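Local atomic coordinates of dihydroxyacetone kinase (Citrobacter freundii, PDB entry 1UN8), a protein that catalyses the ATP-dependent phosphorylation of dihydroxyacetone to dihydroxyacetone phosphate, working as a homodimer in glycerol fermentation. Residues M257-G262 and G302-A307; F187-A192 and N238-K243; G252-M257 and H282-W287. All blocks are in the same frame, centred on the assembly; numbering follows the deposited sequence.

All three contacts lie in the DhaK part of the chain and bear on one mixed sheet. Interactions 1 and 3 share strand 254-260 and Met-257: the first joins it to strand 301-309 on one flank, the third to strand 285-292 on the other. Interaction 2 instead lays helix 233-247 on strand 186-192, the next neighbour of 301-309, and meets interaction 1 where Thr-306 OG1 lies 2.6 Å from Ser-188 OG. The chemistry differs with the elements joined and their exposure. Interaction 1 is buried, with backbone bonds and a bridging water; interaction 2 is also largely buried but apolar; interaction 3, partly exposed, adds two arginines and a salt bridge to its backbone bonds.

Interaction 1. Residues M257-G262 and G302-A307; sequences MINNLG and GFSLTA
Asn-259 and Ser-304 form an antiparallel hydrogen-bonded pair whose side chains add a bond of their own: Asn-259 ND2 donates to Ser-304 OG at 3.2 Å, with the hydroxyl oxygen in the amide plane. Ser-304 OG sits between its backbone N and carbonyl carbon (chi1 63°), where it meets both ND2 and a water. The amide's rotation is fixed further by Val-295 O, which also receives ND2, and by Leu-294 N, which donates to OD1. Ser-304 N reaches Asn-259 O at 2.8 Å, and Met-257 N reaches Thr-306 O at the same distance. These bonds zip strand 254-260 to strand 301-309 inside the mixed sheet of the DhaK domain, the short strand axes running 161° apart.

Packing is tightest where strand 254-260 has ended. Leu-261 N donates to Gly-302 O at 2.8 Å, and Leu-261 CB lies 3.1 Å from that oxygen; the fine placement of CD2 is doubtful. Leu-261 is about 8 Å, side chain to side chain, from the substrate-binding His-61. Partly exposed Gly-262 closes an Asx turn by donating to Asn-260 OD1.

Toward the other end the fit is looser. The water donates to Met-257 O at 3.0 Å and also bonds Ser-304 OG and Thr-306 OG1, the latter bonded to Ser-188 OG. On the other face, Ile-258 CG1 and Leu-305 CD2 meet at 3.9 Å, and Phe-303 stacks edge-to-face with Phe-5 of the second subunit.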
ATOM      1  N   MET A 257      -5.168   4.315 -15.331  1.00 39.73           N
ATOM      2  CA  MET A 257      -4.951   4.337 -13.899  1.00 40.41           C
ATOM      3  C   MET A 257      -4.567   2.953 -13.365  1.00 40.72           C
ATOM      4  O   MET A 257      -5.319   1.983 -13.511  1.00 40.89           O
ATOM      5  CB  MET A 257      -6.205   4.841 -13.190  1.00 40.36           C
ATOM      6  CG  MET A 257      -6.191   4.624 -11.690  1.00 40.56           C
ATOM      7  SD  MET A 257      -7.574   5.432 -10.852  1.00 41.08           S
ATOM      8  CE  MET A 257      -8.970   4.713 -11.721  1.00 40.06           C
ATOM      9  N   ILE A 258      -3.383   2.867 -12.765  1.00 39.50           N
ATOM     10  CA  ILE A 258      -2.884   1.624 -12.171  1.00 36.51           C
ATOM     11  C   ILE A 258      -3.170   1.714 -10.669  1.00 35.08           C
ATOM     12  O   ILE A 258      -2.489   2.429  -9.932  1.00 34.17           O
ATOM     13  CB  ILE A 258      -1.365   1.465 -12.388  1.00 37.26           C
ATOM     14  CG1 ILE A 258      -1.043   1.610 -13.875  1.00 36.58           C
ATOM     15  CG2 ILE A 258      -0.897   0.112 -11.891  1.00 33.90           C
ATOM     16  CD1 ILE A 258       0.037   2.622 -14.181  1.00 36.67           C
ATOM     17  N   ASN A 259      -4.185   0.978 -10.244  1.00 34.39           N
ATOM     18  CA  ASN A 259      -4.659   0.958  -8.872  1.00 34.68           C
ATOM     19  C   ASN A 259      -4.250  -0.288  -8.079  1.00 35.96           C
ATOM     20  O   ASN A 259      -4.400  -1.420  -8.537  1.00 35.72           O
ATOM     21  CB  ASN A 259      -6.184   1.081  -8.881  1.00 33.59           C
ATOM     22  CG  ASN A 259      -6.796   1.007  -7.483  1.00 35.54           C
ATOM     23  OD1 ASN A 259      -6.518   1.847  -6.623  1.00 36.38           O
ATOM     24  ND2 ASN A 259      -7.646   0.004  -7.259  1.00 33.09           N
ATOM     25  N   ASN A 260      -3.748  -0.065  -6.873  1.00 36.97           N
ATOM     26  CA  ASN A 260      -3.330  -1.153  -6.011  1.00 37.41           C
ATOM     27  C   ASN A 260      -4.513  -1.491  -5.113  1.00 37.33           C
ATOM     28  O   ASN A 260      -4.943  -0.639  -4.329  1.00 36.45           O
ATOM     29  CB  ASN A 260      -2.146  -0.721  -5.154  1.00 36.72           C
ATOM     30  CG  ASN A 260      -1.560  -1.875  -4.360  1.00 38.19           C
ATOM     31  OD1 ASN A 260      -2.278  -2.796  -3.958  1.00 39.25           O
ATOM     32  ND2 ASN A 260      -0.256  -1.828  -4.120  1.00 35.67           N
ATOM     33  N   LEU A 261      -5.043  -2.712  -5.217  1.00 35.51           N
ATOM     34  CA  LEU A 261      -6.190  -3.076  -4.393  1.00 35.37           C
ATOM     35  C   LEU A 261      -5.880  -3.094  -2.888  1.00 36.08           C
ATOM     36  O   LEU A 261      -6.794  -3.193  -2.056  1.00 36.26           O
ATOM     37  CB  LEU A 261      -6.774  -4.419  -4.839  1.00 35.34           C
ATOM     38  CG  LEU A 261      -7.847  -4.427  -5.943  1.00 35.86           C
ATOM     39  CD1 LEU A 261      -8.306  -3.020  -6.273  1.00 36.93           C
ATOM     40  CD2 LEU A 261      -7.311  -5.115  -7.161  1.00 34.47           C
ATOM     41  N   GLY A 262      -4.594  -3.012  -2.538  1.00 35.38           N
ATOM     42  CA  GLY A 262      -4.241  -2.958  -1.135  1.00 34.26           C
ATOM     43  C   GLY A 262      -3.135  -3.839  -0.616  1.00 36.41           C
ATOM     44  O   GLY A 262      -2.496  -3.487   0.381  1.00 36.71           O
ATOM     45  N   GLY A 302      -4.149  -7.592  -5.101  1.00 38.20           N
ATOM     46  CA  GLY A 302      -4.468  -7.547  -6.519  1.00 37.11           C
ATOM     47  C   GLY A 302      -4.357  -6.104  -6.991  1.00 38.46           C
ATOM     48  O   GLY A 302      -4.126  -5.201  -6.176  1.00 39.27           O
ATOM     49  N   PHE A 303      -4.515  -5.864  -8.287  1.00 37.32           N
ATOM     50  CA  PHE A 303      -4.441  -4.502  -8.807  1.00 36.14           C
ATOM     51  C   PHE A 303      -5.465  -4.364  -9.911  1.00 35.94           C
ATOM     52  O   PHE A 303      -5.979  -5.365 -10.400  1.00 37.77           O
ATOM     53  CB  PHE A 303      -3.032  -4.204  -9.346  1.00 35.58           C
ATOM     54  CG  PHE A 303      -2.660  -4.999 -10.571  1.00 37.26           C
ATOM     55  CD1 PHE A 303      -3.009  -4.547 -11.851  1.00 37.48           C
ATOM     56  CD2 PHE A 303      -1.977  -6.214 -10.451  1.00 35.67           C
ATOM     57  CE1 PHE A 303      -2.687  -5.291 -12.993  1.00 35.70           C
ATOM     58  CE2 PHE A 303      -1.648  -6.971 -11.586  1.00 34.91           C
ATOM     59  CZ  PHE A 303      -2.003  -6.510 -12.858  1.00 36.45           C
ATOM     60  N   SER A 304      -5.795  -3.133 -10.288  1.00 36.01           N
ATOM     61  CA  SER A 304      -6.743  -2.935 -11.376  1.00 36.07           C
ATOM     62  C   SER A 304      -6.181  -1.954 -12.377  1.00 36.88           C
ATOM     63  O   SER A 304      -5.344  -1.121 -12.039  1.00 35.40           O
ATOM     64  CB  SER A 304      -8.098  -2.480 -10.831  1.00 36.42           C
ATOM     65  OG  SER A 304      -7.991  -1.225 -10.182  1.00 37.66           O
ATOM     66  N   LEU A 305      -6.618  -2.090 -13.620  1.00 36.82           N
ATOM     67  CA  LEU A 305      -6.202  -1.204 -14.683  1.00 38.23           C
ATOM     68  C   LEU A 305      -7.449  -0.544 -15.245  1.00 39.12           C
ATOM     69  O   LEU A 305      -8.374  -1.231 -15.690  1.00 38.08           O
ATOM     70  CB  LEU A 305      -5.502  -1.984 -15.785  1.00 38.11           C
ATOM     71  CG  LEU A 305      -4.136  -2.540 -15.420  1.00 39.84           C
ATOM     72  CD1 LEU A 305      -3.631  -3.438 -16.540  1.00 38.30           C
ATOM     73  CD2 LEU A 305      -3.180  -1.390 -15.160  1.00 37.30           C
ATOM     74  N   THR A 306      -7.484   0.787 -15.194  1.00 40.16           N
ATOM     75  CA  THR A 306      -8.616   1.541 -15.725  1.00 40.78           C
ATOM     76  C   THR A 306      -8.194   2.434 -16.888  1.00 42.21           C
ATOM     77  O   THR A 306      -7.264   3.233 -16.764  1.00 43.20           O
ATOM     78  CB  THR A 306      -9.259   2.447 -14.678  1.00 38.40           C
ATOM     79  OG1 THR A 306      -9.782   1.659 -13.611  1.00 38.01           O
ATOM     80  CG2 THR A 306     -10.389   3.231 -15.304  1.00 39.89           C
ATOM     81  N   ALA A 307      -8.878   2.285 -18.015  1.00 43.47           N
ATOM     82  CA  ALA A 307      -8.602   3.091 -19.194  1.00 43.52           C
ATOM     83  C   ALA A 307      -9.796   4.009 -19.429  1.00 43.74           C
ATOM     84  O   ALA A 307     -10.945   3.565 -19.406  1.00 42.42           O
ATOM     85  CB  ALA A 307      -8.381   2.195 -20.408  1.00 41.14           C
TER
HETATM   86  O   HOH W   1      -7.669   0.933 -11.900  1.00 41.35           O

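Interaction 2. Residues F187-A192 and N238-K243; sequences FSLGVA and NLMVDK
Met-240 carries most of this contact, with CB and CG against Leu-189, SD against Val-191 and CE against the strand backbone. The apolar touches come first. Leu-189 CD2 packs against the root of the methionine, 3.6 Å from Met-240 CA and 3.8 Å from Met-240 CG. With Leu-189 CG anti to the backbone N (chi1 180°), that carbon lies 4.0 Å from Met-240 CE. Further along the strand, Val-191 CG1 meets the thioether at 3.6 Å from Met-240 SD. Because CB and CG meet Leu-189 while SD meets Val-191, the methionine spans two strand residues whose CA-CB bonds point toward the helix; it crosses both side chains obliquely.

A second kind of approach is methyl to backbone. A bend at chi3 (87°) turns Met-240 CE to the strand, where it lies 3.0 Å from Leu-189 O and 3.8 Å from Gly-190 C. The methyl thus ends against the Leu-189 carbonyl, a close carbon-oxygen approach.

The third kind is the aliphatic stem of a charged residue. Lys-243, one helical turn beyond Met-240, sets its CB 3.9 Å from Leu-189 CD2, while its outer end leads away from the strand. Leu-215 of strand 213-215 also packs against Leu-189, Met-240 and Lys-243, and Phe-303 of strand 301-309 against Val-191 and Met-240.

With axes 9.1 Å apart at closest approach and directions 155° apart, this is the layered packing of an alpha/beta domain, helix 233-247 lying on one face of the mixed sheet, its segment running roughly antiparallel to strand 186-192.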
ATOM      1  N   PHE A 187     -13.312   2.130 -18.528  1.00 43.50           N
ATOM      2  CA  PHE A 187     -13.269   0.671 -18.517  1.00 43.55           C
ATOM      3  C   PHE A 187     -12.201   0.170 -17.540  1.00 43.26           C
ATOM      4  O   PHE A 187     -11.032   0.575 -17.595  1.00 42.18           O
ATOM      5  CB  PHE A 187     -12.992   0.152 -19.933  1.00 44.72           C
ATOM      6  CG  PHE A 187     -13.867   0.785 -20.990  1.00 45.67           C
ATOM      7  CD1 PHE A 187     -13.576   2.055 -21.486  1.00 44.36           C
ATOM      8  CD2 PHE A 187     -15.024   0.145 -21.430  1.00 45.41           C
ATOM      9  CE1 PHE A 187     -14.421   2.678 -22.392  1.00 44.94           C
ATOM     10  CE2 PHE A 187     -15.877   0.763 -22.340  1.00 45.51           C
ATOM     11  CZ  PHE A 187     -15.576   2.031 -22.820  1.00 45.27           C
ATOM     12  N   SER A 188     -12.607  -0.712 -16.635  1.00 42.36           N
ATOM     13  CA  SER A 188     -11.678  -1.241 -15.648  1.00 41.06           C
ATOM     14  C   SER A 188     -11.678  -2.764 -15.585  1.00 40.34           C
ATOM     15  O   SER A 188     -12.696  -3.412 -15.841  1.00 39.50           O
ATOM     16  CB  SER A 188     -12.018  -0.684 -14.272  1.00 38.82           C
ATOM     17  OG  SER A 188     -12.112   0.724 -14.315  1.00 38.93           O
ATOM     18  N   LEU A 189     -10.519  -3.318 -15.245  1.00 38.50           N
ATOM     19  CA  LEU A 189     -10.359  -4.752 -15.107  1.00 37.49           C
ATOM     20  C   LEU A 189      -9.388  -5.021 -13.964  1.00 36.68           C
ATOM     21  O   LEU A 189      -8.287  -4.482 -13.931  1.00 37.05           O
ATOM     22  CB  LEU A 189      -9.820  -5.365 -16.400  1.00 38.42           C
ATOM     23  CG  LEU A 189      -9.603  -6.880 -16.375  1.00 36.53           C
ATOM     24  CD1 LEU A 189     -10.891  -7.565 -15.955  1.00 34.07           C
ATOM     25  CD2 LEU A 189      -9.132  -7.356 -17.756  1.00 37.82           C
ATOM     26  N   GLY A 190      -9.801  -5.853 -13.023  1.00 35.84           N
ATOM     27  CA  GLY A 190      -8.938  -6.156 -11.896  1.00 36.55           C
ATOM     28  C   GLY A 190      -8.515  -7.611 -11.828  1.00 38.04           C
ATOM     29  O   GLY A 190      -9.108  -8.489 -12.466  1.00 37.34           O
ATOM     30  N   VAL A 191      -7.470  -7.870 -11.052  1.00 38.41           N
ATOM     31  CA  VAL A 191      -6.971  -9.224 -10.891  1.00 39.38           C
ATOM     32  C   VAL A 191      -6.406  -9.313  -9.488  1.00 40.52           C
ATOM     33  O   VAL A 191      -5.873  -8.323  -8.972  1.00 40.74           O
ATOM     34  CB  VAL A 191      -5.861  -9.554 -11.926  1.00 40.15           C
ATOM     35  CG1 VAL A 191      -4.628  -8.702 -11.672  1.00 39.42           C
ATOM     36  CG2 VAL A 191      -5.522 -11.038 -11.869  1.00 37.94           C
ATOM     37  N   ALA A 192      -6.535 -10.485  -8.864  1.00 38.72           N
ATOM     38  CA  ALA A 192      -6.035 -10.668  -7.518  1.00 38.17           C
ATOM     39  C   ALA A 192      -5.458 -12.057  -7.274  1.00 39.03           C
ATOM     40  O   ALA A 192      -5.908 -13.046  -7.864  1.00 38.81           O
ATOM     41  CB  ALA A 192      -7.146 -10.379  -6.522  1.00 38.62           C
ATOM     42  N   ASN A 238      -0.811  -8.510 -20.072  1.00 44.48           N
ATOM     43  CA  ASN A 238      -1.188  -8.529 -21.482  1.00 45.22           C
ATOM     44  C   ASN A 238      -2.586  -9.106 -21.672  1.00 45.76           C
ATOM     45  O   ASN A 238      -3.346  -8.660 -22.537  1.00 47.24           O
ATOM     46  CB  ASN A 238      -0.167  -9.311 -22.307  1.00 46.13           C
ATOM     47  CG  ASN A 238       1.153  -8.562 -22.467  1.00 46.79           C
ATOM     48  OD1 ASN A 238       1.179  -7.337 -22.634  1.00 45.78           O
ATOM     49  ND2 ASN A 238       2.251  -9.303 -22.438  1.00 46.87           N
ATOM     50  N   LEU A 239      -2.934 -10.094 -20.860  1.00 43.59           N
ATOM     51  CA  LEU A 239      -4.251 -10.678 -20.956  1.00 44.05           C
ATOM     52  C   LEU A 239      -5.265  -9.586 -20.639  1.00 45.97           C
ATOM     53  O   LEU A 239      -6.291  -9.442 -21.317  1.00 46.84           O
ATOM     54  CB  LEU A 239      -4.383 -11.830 -19.964  1.00 43.44           C
ATOM     55  CG  LEU A 239      -5.787 -12.373 -19.680  1.00 44.07           C
ATOM     56  CD1 LEU A 239      -6.546 -12.612 -20.981  1.00 46.48           C
ATOM     57  CD2 LEU A 239      -5.672 -13.664 -18.881  1.00 45.23           C
ATOM     58  N   MET A 240      -4.961  -8.809 -19.605  1.00 46.46           N
ATOM     59  CA  MET A 240      -5.823  -7.726 -19.174  1.00 45.72           C
ATOM     60  C   MET A 240      -5.889  -6.655 -20.242  1.00 46.34           C
ATOM     61  O   MET A 240      -6.959  -6.118 -20.543  1.00 47.51           O
ATOM     62  CB  MET A 240      -5.297  -7.141 -17.867  1.00 44.97           C
ATOM     63  CG  MET A 240      -5.527  -8.049 -16.670  1.00 44.99           C
ATOM     64  SD  MET A 240      -4.786  -7.487 -15.108  1.00 43.64           S
ATOM     65  CE  MET A 240      -6.081  -6.402 -14.436  1.00 42.03           C
ATOM     66  N   VAL A 241      -4.745  -6.353 -20.834  1.00 45.60           N
ATOM     67  CA  VAL A 241      -4.712  -5.341 -21.868  1.00 47.12           C
ATOM     68  C   VAL A 241      -5.559  -5.745 -23.072  1.00 48.40           C
ATOM     69  O   VAL A 241      -6.220  -4.904 -23.688  1.00 49.36           O
ATOM     70  CB  VAL A 241      -3.264  -5.044 -22.300  1.00 46.06           C
ATOM     71  CG1 VAL A 241      -3.240  -4.186 -23.566  1.00 46.32           C
ATOM     72  CG2 VAL A 241      -2.556  -4.322 -21.178  1.00 45.83           C
ATOM     73  N   ASP A 242      -5.551  -7.029 -23.411  1.00 48.72           N
ATOM     74  CA  ASP A 242      -6.351  -7.474 -24.541  1.00 50.35           C
ATOM     75  C   ASP A 242      -7.815  -7.150 -24.286  1.00 49.67           C
ATOM     76  O   ASP A 242      -8.461  -6.481 -25.094  1.00 50.84           O
ATOM     77  CB  ASP A 242      -6.197  -8.983 -24.772  1.00 52.29           C
ATOM     78  CG  ASP A 242      -4.873  -9.343 -25.418  1.00 53.87           C
ATOM     79  OD1 ASP A 242      -4.402  -8.560 -26.274  1.00 53.20           O
ATOM     80  OD2 ASP A 242      -4.314 -10.414 -25.083  1.00 54.77           O
ATOM     81  N   LYS A 243      -8.326  -7.618 -23.150  1.00 48.51           N
ATOM     82  CA  LYS A 243      -9.717  -7.386 -22.789  1.00 47.05           C
ATOM     83  C   LYS A 243     -10.047  -5.908 -22.731  1.00 47.40           C
ATOM     84  O   LYS A 243     -11.153  -5.504 -23.088  1.00 47.69           O
ATOM     85  CB  LYS A 243     -10.037  -8.075 -21.467  1.00 44.14           C
ATOM     86  CG  LYS A 243      -9.911  -9.572 -21.595  1.00 43.97           C
ATOM     87  CD  LYS A 243     -10.286 -10.324 -20.349  1.00 45.44           C
ATOM     88  CE  LYS A 243     -10.196 -11.821 -20.602  1.00 46.05           C
ATOM     89  NZ  LYS A 243     -11.002 -12.216 -21.805  1.00 48.75           N
TER

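Interaction 3. Residues G252-M257 and H282-W287; sequences GRLAVM and HSRIDW
Ser-283 meets Arg-253 through its carbonyl: Arg-253 NH1 donates to Ser-283 O at 2.9 Å, on a lone pair of the oxygen, and NH2 adds a weak bond to the same atom. Next in sequence, Arg-284 places its CA over one face of that guanidinium, 3.3 Å above the plane and offset toward the rim, while its backbone O takes Leu-254 N at 2.7 Å. In its side chain a bend at chi3 (55°) sets NE so that it, at 2.9 Å, and NH2 both grip Gly-252 O, which lies in the guanidinium plane. NH2 also bonds Pro-249 O, and Leu-254 CD1 sits over one face of the group.

Ile-285 pairs with Leu-254 as a parallel bridge. One residue on, Asp-286 N donates to Leu-254 O. Arg-253, folded by a bend at chi2 (-46°) and another at chi3, grips the Asp-286 carboxylate side-on in a salt bridge: NE meets OD2 on the syn side at 2.8 Å, and NH2 bonds OD1, also at 2.8 Å, from above the carboxylate plane. The two flat groups are 31° apart.

Trp-287 pairs with Ala-255, CB to CB at 4.2 Å, and its O accepts Val-256 N at 3.0 Å. Its ring leads away, NE1 bonding Glu-315. The one-residue shift in pairing between these bridges is a beta bulge, in the parallel pair of a beta-alpha-beta unit containing helix 266-277.

The chemistry implies that Asp-286 probably offsets the charge of Arg-253, whereas NE and NH2 of Arg-284 meet neutral carbonyls, Gly-252 O and for NH2 also Pro-249 O, which its positive charge would probably polarise.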
ATOM      1  N   GLY A 252      -7.948   6.464 -30.540  1.00 63.99           N
ATOM      2  CA  GLY A 252      -8.097   7.518 -29.546  1.00 63.24           C
ATOM      3  C   GLY A 252      -7.061   7.452 -28.431  1.00 62.17           C
ATOM      4  O   GLY A 252      -6.572   6.374 -28.084  1.00 62.28           O
ATOM      5  N   ARG A 253      -6.727   8.611 -27.872  1.00 60.00           N
ATOM      6  CA  ARG A 253      -5.759   8.686 -26.794  1.00 56.75           C
ATOM      7  C   ARG A 253      -6.388   8.173 -25.499  1.00 55.82           C
ATOM      8  O   ARG A 253      -7.617   8.163 -25.347  1.00 54.08           O
ATOM      9  CB  ARG A 253      -5.258  10.126 -26.622  1.00 57.62           C
ATOM     10  CG  ARG A 253      -4.654  10.727 -27.894  1.00 55.99           C
ATOM     11  CD  ARG A 253      -3.700   9.763 -28.576  1.00 55.17           C
ATOM     12  NE  ARG A 253      -2.483   9.531 -27.800  1.00 56.20           N
ATOM     13  CZ  ARG A 253      -1.534   8.667 -28.154  1.00 55.82           C
ATOM     14  NH1 ARG A 253      -1.670   7.961 -29.270  1.00 55.37           N
ATOM     15  NH2 ARG A 253      -0.450   8.509 -27.401  1.00 54.75           N
ATOM     16  N   LEU A 254      -5.530   7.757 -24.570  1.00 53.80           N
ATOM     17  CA  LEU A 254      -5.975   7.187 -23.305  1.00 51.48           C
ATOM     18  C   LEU A 254      -5.184   7.593 -22.073  1.00 50.30           C
ATOM     19  O   LEU A 254      -3.985   7.838 -22.107  1.00 51.29           O
ATOM     20  CB  LEU A 254      -5.909   5.645 -23.356  1.00 51.74           C
ATOM     21  CG  LEU A 254      -6.630   4.900 -24.485  1.00 50.43           C
ATOM     22  CD1 LEU A 254      -6.060   3.508 -24.659  1.00 49.83           C
ATOM     23  CD2 LEU A 254      -8.119   4.822 -24.203  1.00 50.37           C
ATOM     24  N   ALA A 255      -5.907   7.652 -20.982  1.00 47.83           N
ATOM     25  CA  ALA A 255      -5.321   7.906 -19.678  1.00 45.64           C
ATOM     26  C   ALA A 255      -5.506   6.554 -18.966  1.00 44.35           C
ATOM     27  O   ALA A 255      -6.606   6.004 -19.005  1.00 42.62           O
ATOM     28  CB  ALA A 255      -6.036   9.021 -18.919  1.00 44.98           C
ATOM     29  N   VAL A 256      -4.484   6.011 -18.321  1.00 43.59           N
ATOM     30  CA  VAL A 256      -4.622   4.730 -17.641  1.00 42.23           C
ATOM     31  C   VAL A 256      -4.273   4.833 -16.165  1.00 41.59           C
ATOM     32  O   VAL A 256      -3.222   5.372 -15.793  1.00 38.92           O
ATOM     33  CB  VAL A 256      -3.722   3.647 -18.299  1.00 42.30           C
ATOM     34  CG1 VAL A 256      -3.680   2.386 -17.454  1.00 38.75           C
ATOM     35  CG2 VAL A 256      -4.234   3.337 -19.701  1.00 42.49           C
ATOM     36  N   MET A 257      -5.168   4.315 -15.331  1.00 39.73           N
ATOM     37  CA  MET A 257      -4.951   4.337 -13.899  1.00 40.41           C
ATOM     38  C   MET A 257      -4.567   2.953 -13.365  1.00 40.72           C
ATOM     39  O   MET A 257      -5.319   1.983 -13.511  1.00 40.89           O
ATOM     40  CB  MET A 257      -6.205   4.841 -13.190  1.00 40.36           C
ATOM     41  CG  MET A 257      -6.191   4.624 -11.690  1.00 40.56           C
ATOM     42  SD  MET A 257      -7.574   5.432 -10.852  1.00 41.08           S
ATOM     43  CE  MET A 257      -8.970   4.713 -11.721  1.00 40.06           C
ATOM     44  N   HIS A 282       0.348   0.566 -24.996  1.00 59.32           N
ATOM     45  CA  HIS A 282       1.392   1.578 -24.899  1.00 62.01           C
ATOM     46  C   HIS A 282       1.320   2.815 -25.803  1.00 62.04           C
ATOM     47  O   HIS A 282       1.354   3.948 -25.311  1.00 62.45           O
ATOM     48  CB  HIS A 282       2.739   0.857 -25.064  1.00 65.81           C
ATOM     49  CG  HIS A 282       3.829   1.692 -25.662  1.00 71.01           C
ATOM     50  ND1 HIS A 282       4.347   2.808 -25.036  1.00 73.14           N
ATOM     51  CD2 HIS A 282       4.522   1.550 -26.817  1.00 72.13           C
ATOM     52  CE1 HIS A 282       5.314   3.316 -25.781  1.00 74.10           C
ATOM     53  NE2 HIS A 282       5.440   2.572 -26.867  1.00 74.28           N
ATOM     54  N   SER A 283       1.224   2.602 -27.112  1.00 61.24           N
ATOM     55  CA  SER A 283       1.198   3.698 -28.080  1.00 59.42           C
ATOM     56  C   SER A 283       0.021   4.663 -28.003  1.00 58.47           C
ATOM     57  O   SER A 283      -0.010   5.642 -28.735  1.00 58.29           O
ATOM     58  CB  SER A 283       1.275   3.141 -29.502  1.00 59.19           C
ATOM     59  OG  SER A 283       0.150   2.328 -29.792  1.00 59.87           O
ATOM     60  N   ARG A 284      -0.938   4.408 -27.124  1.00 57.48           N
ATOM     61  CA  ARG A 284      -2.102   5.286 -27.028  1.00 56.88           C
ATOM     62  C   ARG A 284      -2.205   5.967 -25.680  1.00 56.36           C
ATOM     63  O   ARG A 284      -3.147   6.707 -25.437  1.00 56.29           O
ATOM     64  CB  ARG A 284      -3.378   4.482 -27.286  1.00 56.47           C
ATOM     65  CG  ARG A 284      -3.386   3.777 -28.628  1.00 56.78           C
ATOM     66  CD  ARG A 284      -4.599   2.880 -28.786  1.00 55.07           C
ATOM     67  NE  ARG A 284      -5.845   3.606 -28.582  1.00 52.78           N
ATOM     68  CZ  ARG A 284      -7.037   3.029 -28.530  1.00 52.33           C
ATOM     69  NH1 ARG A 284      -7.141   1.717 -28.674  1.00 50.88           N
ATOM     70  NH2 ARG A 284      -8.121   3.760 -28.311  1.00 53.44           N
ATOM     71  N   ILE A 285      -1.237   5.712 -24.808  1.00 56.00           N
ATOM     72  CA  ILE A 285      -1.225   6.296 -23.473  1.00 56.11           C
ATOM     73  C   ILE A 285      -0.579   7.670 -23.423  1.00 55.03           C
ATOM     74  O   ILE A 285       0.560   7.835 -23.856  1.00 55.60           O
ATOM     75  CB  ILE A 285      -0.442   5.419 -22.474  1.00 56.96           C
ATOM     76  CG1 ILE A 285      -0.836   3.948 -22.630  1.00 57.30           C
ATOM     77  CG2 ILE A 285      -0.716   5.903 -21.053  1.00 55.64           C
ATOM     78  CD1 ILE A 285      -1.690   3.407 -21.576  1.00 58.90           C
ATOM     79  N   ASP A 286      -1.286   8.650 -22.868  1.00 54.56           N
ATOM     80  CA  ASP A 286      -0.728   9.996 -22.750  1.00 54.45           C
ATOM     81  C   ASP A 286      -0.582  10.346 -21.287  1.00 52.97           C
ATOM     82  O   ASP A 286       0.087  11.317 -20.933  1.00 53.52           O
ATOM     83  CB  ASP A 286      -1.612  11.054 -23.437  1.00 54.85           C
ATOM     84  CG  ASP A 286      -1.594  10.936 -24.954  1.00 54.67           C
ATOM     85  OD1 ASP A 286      -0.532  10.567 -25.505  1.00 54.02           O
ATOM     86  OD2 ASP A 286      -2.632  11.225 -25.594  1.00 56.07           O
ATOM     87  N   TRP A 287      -1.228   9.558 -20.434  1.00 52.25           N
ATOM     88  CA  TRP A 287      -1.145   9.792 -19.004  1.00 52.55           C
ATOM     89  C   TRP A 287      -1.276   8.526 -18.159  1.00 51.45           C
ATOM     90  O   TRP A 287      -2.002   7.603 -18.511  1.00 50.83           O
ATOM     91  CB  TRP A 287      -2.215  10.792 -18.544  1.00 53.02           C
ATOM     92  CG  TRP A 287      -2.224  12.100 -19.280  1.00 56.36           C
ATOM     93  CD1 TRP A 287      -3.011  12.435 -20.349  1.00 56.92           C
ATOM     94  CD2 TRP A 287      -1.403  13.241 -19.013  1.00 56.03           C
ATOM     95  NE1 TRP A 287      -2.730  13.712 -20.760  1.00 57.15           N
ATOM     96  CE2 TRP A 287      -1.745  14.231 -19.960  1.00 57.40           C
ATOM     97  CE3 TRP A 287      -0.410  13.524 -18.066  1.00 56.83           C
ATOM     98  CZ2 TRP A 287      -1.127  15.484 -19.990  1.00 56.68           C
ATOM     99  CZ3 TRP A 287       0.205  14.766 -18.095  1.00 57.24           C
ATOM    100  CH2 TRP A 287      -0.155  15.733 -19.052  1.00 58.24           C
TER